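Local coordinates for Succinylglutamatedesuccinylase/aspartoacylase (Rhodobacter sphaeroides 2.4.1, PDB 3CDX), which probably hydrolyses carbon-nitrogen bonds in linear amides, or ester bonds, as a metal-dependent enzyme of the succinylglutamate desuccinylase/aspartoacylase family, at residues A[63-67]-A[99-105]; A[67-71]-A[220-226]. All blocks are in the same frame, centred on the assembly; numbering follows the deposited sequence.

Contact 1 of 2, residues A[63-67]-A[99-105]. With CA (calcium ion), chain G.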
loop_
_atom_site.group_PDB
_atom_site.type_symbol
_atom_site.label_atom_id
_atom_site.label_comp_id
_atom_site.label_asym_id
_atom_site.label_seq_id
_atom_site.Cartn_x
_atom_site.Cartn_y
_atom_site.Cartn_z
ATOM N N HIS A 63 -1.327 22.524 -5.099
ATOM C CA HIS A 63 -0.570 21.433 -4.508
ATOM C C HIS A 63 -0.795 21.456 -3.008
ATOM O O HIS A 63 -0.754 22.515 -2.382
ATOM C CB HIS A 63 0.923 21.541 -4.871
ATOM C CG HIS A 63 1.199 21.254 -6.320
ATOM N ND1 HIS A 63 2.030 22.035 -7.093
ATOM C CD2 HIS A 63 0.728 20.285 -7.146
ATOM C CE1 HIS A 63 2.061 21.567 -8.333
ATOM N NE2 HIS A 63 1.288 20.496 -8.390
ATOM N N GLY A 64 -1.100 20.300 -2.441
ATOM C CA GLY A 64 -1.525 20.241 -1.051
ATOM C C GLY A 64 -0.466 20.672 -0.044
ATOM O O GLY A 64 -0.816 21.138 1.059
ATOM N N ASP A 65 0.804 20.522 -0.418
ATOM C CA ASP A 65 1.943 20.833 0.469
ATOM C C ASP A 65 2.536 22.241 0.259
ATOM O O ASP A 65 3.633 22.536 0.704
ATOM C CB ASP A 65 3.055 19.767 0.340
ATOM C CG ASP A 65 3.633 19.659 -1.077
ATOM O OD1 ASP A 65 3.051 20.172 -2.056
ATOM O OD2 ASP A 65 4.677 19.010 -1.217
ATOM N N GLU A 66 1.826 23.097 -0.456
ATOM C CA GLU A 66 2.331 24.444 -0.675
ATOM C C GLU A 66 1.424 25.381 0.084
ATOM O O GLU A 66 0.343 25.663 -0.373
ATOM C CB GLU A 66 2.384 24.724 -2.157
ATOM C CG GLU A 66 3.338 23.786 -2.810
ATOM C CD GLU A 66 3.356 23.872 -4.300
ATOM O OE1 GLU A 66 2.756 24.834 -4.858
ATOM O OE2 GLU A 66 3.955 22.942 -4.899
ATOM N N TYR A 67 1.900 25.824 1.258
ATOM C CA TYR A 67 1.076 26.422 2.333
ATOM C C TYR A 67 0.803 27.910 2.241
ATOM O O TYR A 67 -0.266 28.378 2.678
ATOM C CB TYR A 67 1.733 26.176 3.699
ATOM C CG TYR A 67 2.168 24.744 3.909
ATOM C CD1 TYR A 67 1.238 23.677 3.847
ATOM C CD2 TYR A 67 3.503 24.452 4.186
ATOM C CE1 TYR A 67 1.666 22.351 4.049
ATOM C CE2 TYR A 67 3.951 23.148 4.356
ATOM C CZ TYR A 67 3.042 22.104 4.309
ATOM O OH TYR A 67 3.566 20.820 4.474
ATOM N N ALA A 99 -5.355 16.558 -1.444
ATOM C CA ALA A 99 -3.887 16.599 -1.323
ATOM C C ALA A 99 -3.468 17.481 -0.154
ATOM O O ALA A 99 -2.398 17.286 0.448
ATOM C CB ALA A 99 -3.251 17.104 -2.635
ATOM N N ILE A 100 -4.300 18.481 0.135
ATOM C CA ILE A 100 -4.110 19.345 1.300
ATOM C C ILE A 100 -4.193 18.481 2.580
ATOM O O ILE A 100 -3.315 18.547 3.460
ATOM C CB ILE A 100 -5.142 20.501 1.277
ATOM C CG1 ILE A 100 -4.749 21.498 0.190
ATOM C CG2 ILE A 100 -5.250 21.225 2.657
ATOM C CD1 ILE A 100 -5.745 22.651 0.004
ATOM N N GLN A 101 -5.212 17.625 2.627
ATOM C CA GLN A 101 -5.416 16.733 3.775
ATOM C C GLN A 101 -4.253 15.795 3.950
ATOM O O GLN A 101 -3.781 15.594 5.075
ATOM C CB GLN A 101 -6.749 15.989 3.650
ATOM C CG GLN A 101 -7.891 16.991 3.809
ATOM C CD GLN A 101 -9.289 16.423 3.630
ATOM O OE1 GLN A 101 -10.143 16.615 4.499
ATOM N NE2 GLN A 101 -9.545 15.758 2.484
ATOM N N SER A 102 -3.759 15.241 2.839
ATOM C CA SER A 102 -2.610 14.323 2.901
ATOM C C SER A 102 -1.254 15.064 2.967
ATOM O O SER A 102 -0.170 14.440 3.134
ATOM C CB SER A 102 -2.639 13.356 1.727
ATOM O OG SER A 102 -2.487 14.092 0.548
ATOM N N ASP A 103 -1.292 16.392 2.851
ATOM C CA ASP A 103 -0.050 17.183 2.848
ATOM C C ASP A 103 0.884 16.741 1.732
ATOM O O ASP A 103 2.091 16.620 1.922
ATOM C CB ASP A 103 0.659 17.209 4.230
ATOM C CG ASP A 103 1.773 18.298 4.327
ATOM O OD1 ASP A 103 1.865 19.166 3.441
ATOM O OD2 ASP A 103 2.538 18.326 5.321
ATOM N N THR A 104 0.337 16.502 0.543
ATOM C CA THR A 104 1.184 16.042 -0.552
ATOM C C THR A 104 1.002 16.900 -1.793
ATOM O O THR A 104 -0.007 17.568 -1.946
ATOM C CB THR A 104 0.927 14.519 -0.927
ATOM O OG1 THR A 104 -0.452 14.344 -1.247
ATOM C CG2 THR A 104 1.267 13.598 0.235
ATOM N N ARG A 105 1.993 16.837 -2.684
ATOM C CA ARG A 105 1.927 17.431 -4.016
ATOM C C ARG A 105 0.925 16.689 -4.890
ATOM O O ARG A 105 0.071 17.340 -5.522
ATOM C CB ARG A 105 3.299 17.372 -4.673
ATOM C CG ARG A 105 3.371 18.167 -5.962
ATOM C CD ARG A 105 4.759 18.005 -6.582
ATOM N NE ARG A 105 4.833 18.633 -7.899
ATOM C CZ ARG A 105 5.128 19.910 -8.098
ATOM N NH1 ARG A 105 5.369 20.714 -7.066
ATOM N NH2 ARG A 105 5.170 20.391 -9.326
HETATM CA CA CA G . 3.259 24.061 -6.917
HETATM O O HOH W 1 -1.412 20.386 3.709
HETATM O O HOH W 2 4.670 20.573 -4.147
HETATM O O HOH W 3 4.570 16.295 -1.472
#

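Contact 2 of 2, residues A[67-71]-A[220-226]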
loop_
_atom_site.group_PDB
_atom_site.type_symbol
_atom_site.label_atom_id
_atom_site.label_comp_id
_atom_site.label_asym_id
_atom_site.label_seq_id
_atom_site.Cartn_x
_atom_site.Cartn_y
_atom_site.Cartn_z
ATOM N N TYR A 67 1.900 25.824 1.258
ATOM C CA TYR A 67 1.076 26.422 2.333
ATOM C C TYR A 67 0.803 27.910 2.241
ATOM O O TYR A 67 -0.266 28.378 2.678
ATOM C CB TYR A 67 1.733 26.176 3.699
ATOM C CG TYR A 67 2.168 24.744 3.909
ATOM C CD1 TYR A 67 1.238 23.677 3.847
ATOM C CD2 TYR A 67 3.503 24.452 4.186
ATOM C CE1 TYR A 67 1.666 22.351 4.049
ATOM C CE2 TYR A 67 3.951 23.148 4.356
ATOM C CZ TYR A 67 3.042 22.104 4.309
ATOM O OH TYR A 67 3.566 20.820 4.474
ATOM N N GLU A 68 1.768 28.663 1.689
ATOM C CA GLU A 68 1.706 30.127 1.826
ATOM C C GLU A 68 0.468 30.749 1.164
ATOM O O GLU A 68 -0.173 31.644 1.742
ATOM C CB GLU A 68 3.033 30.769 1.368
ATOM C CG GLU A 68 4.139 30.647 2.412
ATOM C CD GLU A 68 4.692 29.219 2.620
ATOM O OE1 GLU A 68 4.216 28.215 2.033
ATOM O OE2 GLU A 68 5.629 29.102 3.424
ATOM N N GLY A 69 0.087 30.236 -0.020
ATOM C CA GLY A 69 -1.183 30.668 -0.654
ATOM C C GLY A 69 -2.425 30.287 0.145
ATOM O O GLY A 69 -3.390 31.044 0.212
ATOM N N GLN A 70 -2.417 29.095 0.748
ATOM C CA GLN A 70 -3.568 28.669 1.568
ATOM C C GLN A 70 -3.802 29.633 2.750
ATOM O O GLN A 70 -4.933 29.945 3.048
ATOM C CB GLN A 70 -3.347 27.251 2.126
ATOM C CG GLN A 70 -3.173 26.143 1.038
ATOM C CD GLN A 70 -2.910 24.801 1.690
ATOM O OE1 GLN A 70 -3.542 24.478 2.702
ATOM N NE2 GLN A 70 -1.932 24.022 1.146
ATOM N N ILE A 71 -2.711 30.029 3.433
ATOM C CA ILE A 71 -2.777 30.992 4.545
ATOM C C ILE A 71 -3.150 32.410 4.074
ATOM O O ILE A 71 -4.116 32.998 4.578
ATOM C CB ILE A 71 -1.455 31.050 5.305
ATOM C CG1 ILE A 71 -1.188 29.717 6.055
ATOM C CG2 ILE A 71 -1.460 32.231 6.278
ATOM C CD1 ILE A 71 0.302 29.538 6.481
ATOM N N ARG A 220 7.915 23.053 5.034
ATOM C CA ARG A 220 7.593 23.913 6.164
ATOM C C ARG A 220 6.873 25.205 5.757
ATOM O O ARG A 220 6.722 25.489 4.554
ATOM C CB ARG A 220 8.879 24.224 6.971
ATOM C CG ARG A 220 10.062 24.900 6.184
ATOM C CD ARG A 220 9.888 26.408 6.042
ATOM N NE ARG A 220 11.131 27.173 5.777
ATOM C CZ ARG A 220 11.582 27.496 4.553
ATOM N NH1 ARG A 220 10.928 27.098 3.418
ATOM N NH2 ARG A 220 12.710 28.182 4.448
ATOM N N VAL A 221 6.473 25.998 6.767
ATOM C CA VAL A 221 5.849 27.292 6.565
ATOM C C VAL A 221 6.930 28.385 6.704
ATOM O O VAL A 221 7.633 28.468 7.737
ATOM C CB VAL A 221 4.696 27.559 7.559
ATOM C CG1 VAL A 221 4.140 28.985 7.388
ATOM C CG2 VAL A 221 3.543 26.571 7.356
ATOM N N ASN A 222 7.076 29.191 5.648
ATOM C CA ASN A 222 8.141 30.215 5.578
ATOM C C ASN A 222 7.511 31.528 6.067
ATOM O O ASN A 222 6.561 32.039 5.459
ATOM C CB ASN A 222 8.673 30.318 4.125
ATOM C CG ASN A 222 9.830 31.312 3.968
ATOM O OD1 ASN A 222 9.752 32.417 4.452
ATOM N ND2 ASN A 222 10.912 30.900 3.276
ATOM N N ILE A 223 8.004 32.027 7.197
ATOM C CA ILE A 223 7.436 33.218 7.831
ATOM C C ILE A 223 7.479 34.441 6.890
ATOM O O ILE A 223 6.508 35.205 6.809
ATOM C CB ILE A 223 8.159 33.505 9.170
ATOM C CG1 ILE A 223 7.819 32.414 10.213
ATOM C CG2 ILE A 223 7.824 34.888 9.694
ATOM C CD1 ILE A 223 8.678 32.489 11.506
ATOM N N GLU A 224 8.609 34.624 6.199
ATOM C CA GLU A 224 8.772 35.741 5.262
ATOM C C GLU A 224 7.878 35.546 4.051
ATOM O O GLU A 224 7.338 36.520 3.520
ATOM C CB GLU A 224 10.227 35.863 4.815
ATOM C CG GLU A 224 11.060 36.675 5.761
ATOM C CD GLU A 224 10.641 38.155 5.765
ATOM O OE1 GLU A 224 9.826 38.535 6.658
ATOM O OE2 GLU A 224 11.105 38.901 4.856
ATOM N N GLY A 225 7.739 34.280 3.621
ATOM C CA GLY A 225 6.882 33.897 2.533
ATOM C C GLY A 225 5.430 34.219 2.800
ATOM O O GLY A 225 4.725 34.653 1.910
ATOM N N VAL A 226 4.968 33.995 4.030
ATOM C CA VAL A 226 3.599 34.328 4.411
ATOM C C VAL A 226 3.427 35.864 4.380
ATOM O O VAL A 226 2.410 36.353 3.890
ATOM C CB VAL A 226 3.264 33.779 5.816
ATOM C CG1 VAL A 226 1.955 34.350 6.343
ATOM C CG2 VAL A 226 3.228 32.208 5.828
HETATM O O HOH W 4 7.567 27.311 2.801
#

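Contact 1 of 2, residues A[63-67]-A[99-105]
Ala99 meets Gly64 through its carbonyl. Gly64 CA points its hydrogen at Ala99 O, 3.4 Å away, in a nearly straight CA-H...O contact. A CB on Gly64 would clash with Ala99 O, Ile100 N and Thr104 O. Ile100 lays CG1 against Gly64 CA, and a water donates to both Gly64 O and Ile100 O. Asp103 ends the helix in a Schellman motif. Asp103 CG stands anti to the backbone N (chi1 -166°), which brings Asp103 OD1 to Tyr67 OH at 2.6 Å; OD1 accepts the bond on its syn lone pair. The 63-67 loop carries the His-x-x-Glu metal motif of this zinc-carboxypeptidase-like fold. Here His63 ND1 binds calcium at 2.4 Å, Glu66 grips it with both carboxylate oxygens, and His149 completes the protein ligands. Thr104 turns its carbonyl to the loop, with O 3.0 Å from Gly64 N. Arg105 is extended from CG to NE and runs alongside His63. The Arg105 guanidinium stacks on one face of the His63 ring, centres 3.9 Å apart and planes at 29°. Asp113 ties the two together, bonding His63 NE2 and Arg105 NE. An alanine in place of Arg105 would probably leave the His63 ring without this stacking partner and Asp113 without its charged mate. One water accepts from Arg105 NH1 at 3.0 Å and lies within bonding distance of Asp65 OD1 and Glu66 OE2; Asp65 OD2 bonds His153 ND1.

Contact 2 of 2, residues A[67-71]-A[220-226]
Glu68 reaches from the first turn of helix 68-79 to the start of helix 223-239, where its OE2 accepts from the backbone N of Asn222 at 2.7 Å. The bond is nearly straight, 168° at the hydrogen, and the N-H meets OE2 almost along the C-O axis. The contact thus joins the N-terminal ends of two helices in the catalytic domain, and Asn222 is the N-cap of the second. The bend at chi2 (70°) brings the Glu68 carboxylate round to this N-H, while CG packs on the backbone of Gly225 and Val226. A water lies 2.7 Å from both Glu68 OE2 and Arg220 O. Arg220 O also lies at the edge of the Tyr67 ring, in its plane and 3.4 Å from Tyr67 CD2.

Apolar groups flank the polar bond. Ile71 CD1 and Val221 CG1 meet tip to tip at 4.0 Å, and Val226 crosses Ile71 at about a right angle. Val221 CG2 approaches Tyr67 CD2 obliquely. Farther out, Asp156 holds the Arg220 guanidinium by a salt bridge, and Trp218 of a second subunit adds a cation-pi contact. Asn222 OD1 closes the cap by accepting from Gly225 N at 2.9 Å, the donor well above the carbonyl plane.

Both contacts are buried, and their first segments, 63-67 and 67-71, follow on from each other and share Tyr67. The Tyr67 hydroxyl serves contact 1 and its ring edge contact 2. Gln70 joins them too, since its NE2 probably bonds to Gly64 O and its OE1 packs on Ile100. The chemistry differs with place. Contact 1 lies at the metal, where a loop meets the end of a helix through charged groups, ring stacking and waters. Contact 2 is farther from the metal, its Glu68 side chain about 10 Å from the calcium. It pairs two helix starts through one carboxylate bond and branched aliphatic packing. A second subunit touches both, and a third reaches contact 1.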